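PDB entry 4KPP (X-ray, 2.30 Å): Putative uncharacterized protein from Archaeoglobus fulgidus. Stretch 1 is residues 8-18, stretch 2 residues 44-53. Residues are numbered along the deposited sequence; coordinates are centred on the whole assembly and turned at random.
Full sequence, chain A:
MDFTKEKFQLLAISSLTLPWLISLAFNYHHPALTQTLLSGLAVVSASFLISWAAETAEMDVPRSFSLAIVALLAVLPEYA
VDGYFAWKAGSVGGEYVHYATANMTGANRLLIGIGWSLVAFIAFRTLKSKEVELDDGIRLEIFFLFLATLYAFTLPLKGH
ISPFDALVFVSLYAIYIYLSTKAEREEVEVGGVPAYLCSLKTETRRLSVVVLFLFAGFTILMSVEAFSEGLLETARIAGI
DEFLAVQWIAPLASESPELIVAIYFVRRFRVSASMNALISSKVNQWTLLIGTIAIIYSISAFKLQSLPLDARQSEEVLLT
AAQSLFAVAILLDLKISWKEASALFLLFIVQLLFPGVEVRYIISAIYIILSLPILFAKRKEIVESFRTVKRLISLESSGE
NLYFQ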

ATOM      1  N   PHE A   8       0.768 -22.657 -16.742  1.00 45.81           N
ATOM      2  CA  PHE A   8      -0.465 -22.169 -17.351  1.00 46.89           C
ATOM      3  C   PHE A   8      -1.005 -20.971 -16.574  1.00 43.10           C
ATOM      4  O   PHE A   8      -1.645 -20.085 -17.141  1.00 42.42           O
ATOM      5  CB  PHE A   8      -1.516 -23.281 -17.419  1.00 48.92           C
ATOM      6  N   GLN A   9      -0.737 -20.950 -15.272  1.00 39.05           N
ATOM      7  CA  GLN A   9      -1.129 -19.824 -14.437  1.00 39.64           C
ATOM      8  C   GLN A   9      -0.310 -18.584 -14.790  1.00 36.88           C
ATOM      9  O   GLN A   9      -0.791 -17.459 -14.671  1.00 35.61           O
ATOM     10  CB  GLN A   9      -0.964 -20.167 -12.955  1.00 43.87           C
ATOM     11  N   LEU A  10       0.927 -18.799 -15.229  1.00 34.12           N
ATOM     12  CA  LEU A  10       1.798 -17.707 -15.643  1.00 34.08           C
ATOM     13  C   LEU A  10       1.290 -17.119 -16.954  1.00 35.22           C
ATOM     14  O   LEU A  10       1.125 -15.906 -17.080  1.00 33.68           O
ATOM     15  CB  LEU A  10       3.233 -18.211 -15.818  1.00 38.38           C
ATOM     16  CG  LEU A  10       4.425 -17.306 -15.474  1.00 36.87           C
ATOM     17  CD1 LEU A  10       5.720 -17.954 -15.946  1.00 34.74           C
ATOM     18  CD2 LEU A  10       4.290 -15.909 -16.055  1.00 36.86           C
ATOM     19  N   LEU A  11       1.044 -17.991 -17.928  1.00 39.33           N
ATOM     20  CA  LEU A  11       0.580 -17.565 -19.245  1.00 42.55           C
ATOM     21  C   LEU A  11      -0.789 -16.890 -19.195  1.00 43.34           C
ATOM     22  O   LEU A  11      -1.026 -15.901 -19.890  1.00 46.24           O
ATOM     23  CB  LEU A  11       0.530 -18.755 -20.207  1.00 44.82           C
ATOM     24  CG  LEU A  11       0.109 -18.430 -21.643  1.00 48.56           C
ATOM     25  CD1 LEU A  11       1.181 -17.605 -22.345  1.00 49.28           C
ATOM     26  CD2 LEU A  11      -0.210 -19.697 -22.431  1.00 50.08           C
ATOM     27  N   ALA A  12      -1.684 -17.431 -18.373  1.00 40.45           N
ATOM     28  CA  ALA A  12      -3.058 -16.942 -18.302  1.00 40.07           C
ATOM     29  C   ALA A  12      -3.131 -15.486 -17.856  1.00 39.99           C
ATOM     30  O   ALA A  12      -3.746 -14.657 -18.524  1.00 40.87           O
ATOM     31  CB  ALA A  12      -3.892 -17.822 -17.378  1.00 40.42           C
ATOM     32  N   ILE A  13      -2.492 -15.172 -16.735  1.00 38.80           N
ATOM     33  CA  ILE A  13      -2.562 -13.817 -16.205  1.00 40.81           C
ATOM     34  C   ILE A  13      -1.668 -12.843 -16.972  1.00 37.08           C
ATOM     35  O   ILE A  13      -1.930 -11.640 -16.986  1.00 37.97           O
ATOM     36  CB  ILE A  13      -2.266 -13.765 -14.695  1.00 47.23           C
ATOM     37  CG1 ILE A  13      -0.779 -13.526 -14.436  1.00 49.16           C
ATOM     38  CG2 ILE A  13      -2.800 -15.023 -14.007  1.00 50.37           C
ATOM     39  CD1 ILE A  13      -0.524 -12.387 -13.491  1.00 50.41           C
ATOM     40  N   SER A  14      -0.624 -13.360 -17.612  1.00 34.74           N
ATOM     41  CA  SER A  14       0.212 -12.539 -18.479  1.00 32.13           C
ATOM     42  C   SER A  14      -0.621 -12.106 -19.677  1.00 31.97           C
ATOM     43  O   SER A  14      -0.509 -10.976 -20.157  1.00 28.58           O
ATOM     44  CB  SER A  14       1.447 -13.316 -18.951  1.00 33.87           C
ATOM     45  OG  SER A  14       2.349 -13.565 -17.884  1.00 33.94           O
ATOM     46  N   SER A  15      -1.476 -13.014 -20.141  1.00 33.12           N
ATOM     47  CA  SER A  15      -2.325 -12.758 -21.298  1.00 35.53           C
ATOM     48  C   SER A  15      -3.377 -11.688 -21.003  1.00 28.96           C
ATOM     49  O   SER A  15      -3.935 -11.093 -21.920  1.00 29.17           O
ATOM     50  CB  SER A  15      -2.996 -14.055 -21.764  1.00 43.07           C
ATOM     51  OG  SER A  15      -3.382 -13.974 -23.125  1.00 48.51           O
ATOM     52  N   LEU A  16      -3.636 -11.443 -19.723  1.00 28.74           N
ATOM     53  CA  LEU A  16      -4.610 -10.435 -19.311  1.00 29.97           C
ATOM     54  C   LEU A  16      -4.145  -9.001 -19.594  1.00 27.44           C
ATOM     55  O   LEU A  16      -4.954  -8.072 -19.603  1.00 23.83           O
ATOM     56  CB  LEU A  16      -4.962 -10.598 -17.831  1.00 28.10           C
ATOM     57  CG  LEU A  16      -5.713 -11.867 -17.420  1.00 32.65           C
ATOM     58  CD1 LEU A  16      -6.003 -11.848 -15.927  1.00 31.69           C
ATOM     59  CD2 LEU A  16      -7.004 -12.029 -18.215  1.00 31.67           C
ATOM     60  N   THR A  17      -2.844  -8.826 -19.817  1.00 25.56           N
ATOM     61  CA  THR A  17      -2.298  -7.519 -20.182  1.00 26.96           C
ATOM     62  C   THR A  17      -2.531  -7.245 -21.660  1.00 29.62           C
ATOM     63  O   THR A  17      -2.554  -6.095 -22.091  1.00 32.03           O
ATOM     64  CB  THR A  17      -0.775  -7.422 -19.921  1.00 24.52           C
ATOM     65  OG1 THR A  17      -0.076  -8.349 -20.763  1.00 22.94           O
ATOM     66  CG2 THR A  17      -0.446  -7.711 -18.466  1.00 21.58           C
ATOM     67  N   LEU A  18      -2.691  -8.318 -22.429  1.00 32.80           N
ATOM     68  CA  LEU A  18      -2.820  -8.234 -23.885  1.00 32.35           C
ATOM     69  C   LEU A  18      -3.960  -7.351 -24.424  1.00 31.02           C
ATOM     70  O   LEU A  18      -3.739  -6.601 -25.373  1.00 29.94           O
ATOM     71  CB  LEU A  18      -2.881  -9.637 -24.503  1.00 36.07           C
ATOM     72  CG  LEU A  18      -1.593 -10.219 -25.102  1.00 41.16           C
ATOM     73  CD1 LEU A  18      -0.334  -9.675 -24.428  1.00 41.78           C
ATOM     74  CD2 LEU A  18      -1.623 -11.743 -25.058  1.00 41.53           C
TER
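Stretch 2 (44-53) VSASFLISWA

Two helices that run in roughly opposite directions can pack largely through the fit of their side chains, and this pair is a worked example: no hydrogen bond joins them among the modelled atoms, and here a side chain of one helix fits into a hollow on the other. Stretch 2 is helical throughout, from Val44 to Ala53, and belongs to a longer helix. Residues 8-14 of stretch 1 are likewise helical, and the backbone keeps helical phi and psi values through Thr17 without the regular bonding pattern. The N-to-C directions of the two helices differ by 146°, and their axes approach to 9.6 Å. The backbones come nearest at Ile13 and Ser45, whose CA atoms lie 5.8 Å apart; because the directions oppose, the contacts then run from Leu16 and Thr17 near Ser45 to Gln9 and Leu10 near Trp52.

The centre of the contact is a knob in a hole. Ile13 points toward stretch 2 and sits among Ser45, Phe48, Leu49 and Trp52, residues spaced three and four apart so that successive turns of the helix frame the pocket. CD1 of Ile13 reaches the backbone O of Ser45 at 3.2 Å, CB of Phe48 at 3.5 Å and CD2 of Leu49 at 3.6 Å, while its CG1 lies 3.7 Å from CZ3 of Trp52.

Trp52 lays its indole across the turn at Gln9 and Leu10. CZ3 of Trp52 lies 3.8 Å from CA of Leu10, and its CH2 meets O of Gln9 at the ring edge, at 3.4 Å. Leu49 fills the space beside it, its CD2 lying 4.1 Å from CD2 of Leu10 and 3.4 Å from OG of Ser14. Ser14 OG donates to O of Leu10 at 2.8 Å, so its polarity is answered within its own helix. At the other end, OG of Ser45 lies 3.1 Å from CB of Leu16 and CB of Ser45 3.9 Å from CG2 of Thr17.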

ATOM      1  N   VAL A  44      -3.548  -4.600 -12.763  1.00 20.77           N
ATOM      2  CA  VAL A  44      -3.743  -5.652 -11.772  1.00 23.96           C
ATOM      3  C   VAL A  44      -2.955  -6.913 -12.139  1.00 26.06           C
ATOM      4  O   VAL A  44      -2.308  -7.520 -11.286  1.00 26.07           O
ATOM      5  CB  VAL A  44      -5.245  -5.982 -11.617  1.00 26.49           C
ATOM      6  CG1 VAL A  44      -5.448  -7.247 -10.798  1.00 27.23           C
ATOM      7  CG2 VAL A  44      -5.984  -4.805 -10.989  1.00 26.20           C
ATOM      8  N   SER A  45      -3.003  -7.287 -13.415  1.00 29.78           N
ATOM      9  CA  SER A  45      -2.290  -8.464 -13.911  1.00 29.81           C
ATOM     10  C   SER A  45      -0.782  -8.329 -13.728  1.00 27.91           C
ATOM     11  O   SER A  45      -0.127  -9.225 -13.193  1.00 27.20           O
ATOM     12  CB  SER A  45      -2.613  -8.695 -15.386  1.00 28.79           C
ATOM     13  OG  SER A  45      -4.014  -8.686 -15.585  1.00 38.38           O
ATOM     14  N   ALA A  46      -0.243  -7.199 -14.170  1.00 24.78           N
ATOM     15  CA  ALA A  46       1.181  -6.924 -14.035  1.00 26.71           C
ATOM     16  C   ALA A  46       1.612  -6.925 -12.569  1.00 28.02           C
ATOM     17  O   ALA A  46       2.764  -7.214 -12.255  1.00 30.09           O
ATOM     18  CB  ALA A  46       1.532  -5.598 -14.699  1.00 25.27           C
ATOM     19  N   SER A  47       0.678  -6.609 -11.677  1.00 27.20           N
ATOM     20  CA  SER A  47       0.965  -6.591 -10.247  1.00 29.01           C
ATOM     21  C   SER A  47       1.241  -7.986  -9.682  1.00 28.07           C
ATOM     22  O   SER A  47       2.131  -8.153  -8.848  1.00 26.00           O
ATOM     23  CB  SER A  47      -0.169  -5.918  -9.471  1.00 30.54           C
ATOM     24  OG  SER A  47       0.129  -5.871  -8.088  1.00 33.90           O
ATOM     25  N   PHE A  48       0.476  -8.982 -10.127  1.00 26.95           N
ATOM     26  CA  PHE A  48       0.707 -10.359  -9.695  1.00 26.59           C
ATOM     27  C   PHE A  48       2.037 -10.871 -10.240  1.00 24.60           C
ATOM     28  O   PHE A  48       2.757 -11.604  -9.560  1.00 24.48           O
ATOM     29  CB  PHE A  48      -0.421 -11.291 -10.153  1.00 30.64           C
ATOM     30  CG  PHE A  48      -1.719 -11.092  -9.421  1.00 34.68           C
ATOM     31  CD1 PHE A  48      -1.885 -11.579  -8.133  1.00 36.29           C
ATOM     32  CD2 PHE A  48      -2.783 -10.442 -10.029  1.00 34.41           C
ATOM     33  CE1 PHE A  48      -3.081 -11.403  -7.459  1.00 35.03           C
ATOM     34  CE2 PHE A  48      -3.978 -10.263  -9.358  1.00 34.85           C
ATOM     35  CZ  PHE A  48      -4.127 -10.746  -8.072  1.00 33.90           C
ATOM     36  N   LEU A  49       2.348 -10.484 -11.474  1.00 20.80           N
ATOM     37  CA  LEU A  49       3.609 -10.859 -12.105  1.00 25.02           C
ATOM     38  C   LEU A  49       4.777 -10.329 -11.288  1.00 27.57           C
ATOM     39  O   LEU A  49       5.732 -11.057 -11.008  1.00 22.86           O
ATOM     40  CB  LEU A  49       3.680 -10.326 -13.539  1.00 25.19           C
ATOM     41  CG  LEU A  49       2.618 -10.862 -14.503  1.00 32.71           C
ATOM     42  CD1 LEU A  49       2.629 -10.092 -15.820  1.00 30.57           C
ATOM     43  CD2 LEU A  49       2.804 -12.357 -14.747  1.00 33.69           C
ATOM     44  N   ILE A  50       4.683  -9.058 -10.901  1.00 28.98           N
ATOM     45  CA  ILE A  50       5.703  -8.418 -10.081  1.00 31.26           C
ATOM     46  C   ILE A  50       5.867  -9.137  -8.745  1.00 29.37           C
ATOM     47  O   ILE A  50       6.984  -9.383  -8.302  1.00 28.22           O
ATOM     48  CB  ILE A  50       5.385  -6.923  -9.852  1.00 33.26           C
ATOM     49  CG1 ILE A  50       5.694  -6.125 -11.118  1.00 31.94           C
ATOM     50  CG2 ILE A  50       6.192  -6.370  -8.689  1.00 31.08           C
ATOM     51  CD1 ILE A  50       5.330  -4.665 -11.034  1.00 31.17           C
ATOM     52  N   SER A  51       4.751  -9.497  -8.122  1.00 33.01           N
ATOM     53  CA  SER A  51       4.800 -10.203  -6.848  1.00 36.59           C
ATOM     54  C   SER A  51       5.432 -11.583  -7.002  1.00 32.91           C
ATOM     55  O   SER A  51       6.242 -11.994  -6.172  1.00 29.91           O
ATOM     56  CB  SER A  51       3.405 -10.313  -6.233  1.00 39.08           C
ATOM     57  OG  SER A  51       2.942  -9.036  -5.835  1.00 41.96           O
ATOM     58  N   TRP A  52       5.058 -12.287  -8.068  1.00 31.27           N
ATOM     59  CA  TRP A  52       5.656 -13.577  -8.393  1.00 29.45           C
ATOM     60  C   TRP A  52       7.155 -13.435  -8.598  1.00 28.14           C
ATOM     61  O   TRP A  52       7.934 -14.287  -8.169  1.00 30.71           O
ATOM     62  CB  TRP A  52       5.023 -14.164  -9.656  1.00 34.27           C
ATOM     63  CG  TRP A  52       3.646 -14.699  -9.446  1.00 39.06           C
ATOM     64  CD1 TRP A  52       3.026 -14.916  -8.250  1.00 42.24           C
ATOM     65  CD2 TRP A  52       2.711 -15.087 -10.460  1.00 38.74           C
ATOM     66  NE1 TRP A  52       1.763 -15.417  -8.456  1.00 42.03           N
ATOM     67  CE2 TRP A  52       1.546 -15.532  -9.803  1.00 40.30           C
ATOM     68  CE3 TRP A  52       2.746 -15.104 -11.858  1.00 38.72           C
ATOM     69  CZ2 TRP A  52       0.426 -15.986 -10.497  1.00 39.84           C
ATOM     70  CZ3 TRP A  52       1.632 -15.557 -12.543  1.00 38.14           C
ATOM     71  CH2 TRP A  52       0.490 -15.992 -11.863  1.00 39.32           C
ATOM     72  N   ALA A  53       7.550 -12.351  -9.258  1.00 27.66           N
ATOM     73  CA  ALA A  53       8.957 -12.069  -9.519  1.00 29.97           C
ATOM     74  C   ALA A  53       9.724 -11.730  -8.242  1.00 30.52           C
ATOM     75  O   ALA A  53      10.855 -12.174  -8.050  1.00 26.21           O
ATOM     76  CB  ALA A  53       9.086 -10.934 -10.523  1.00 30.66           C
TER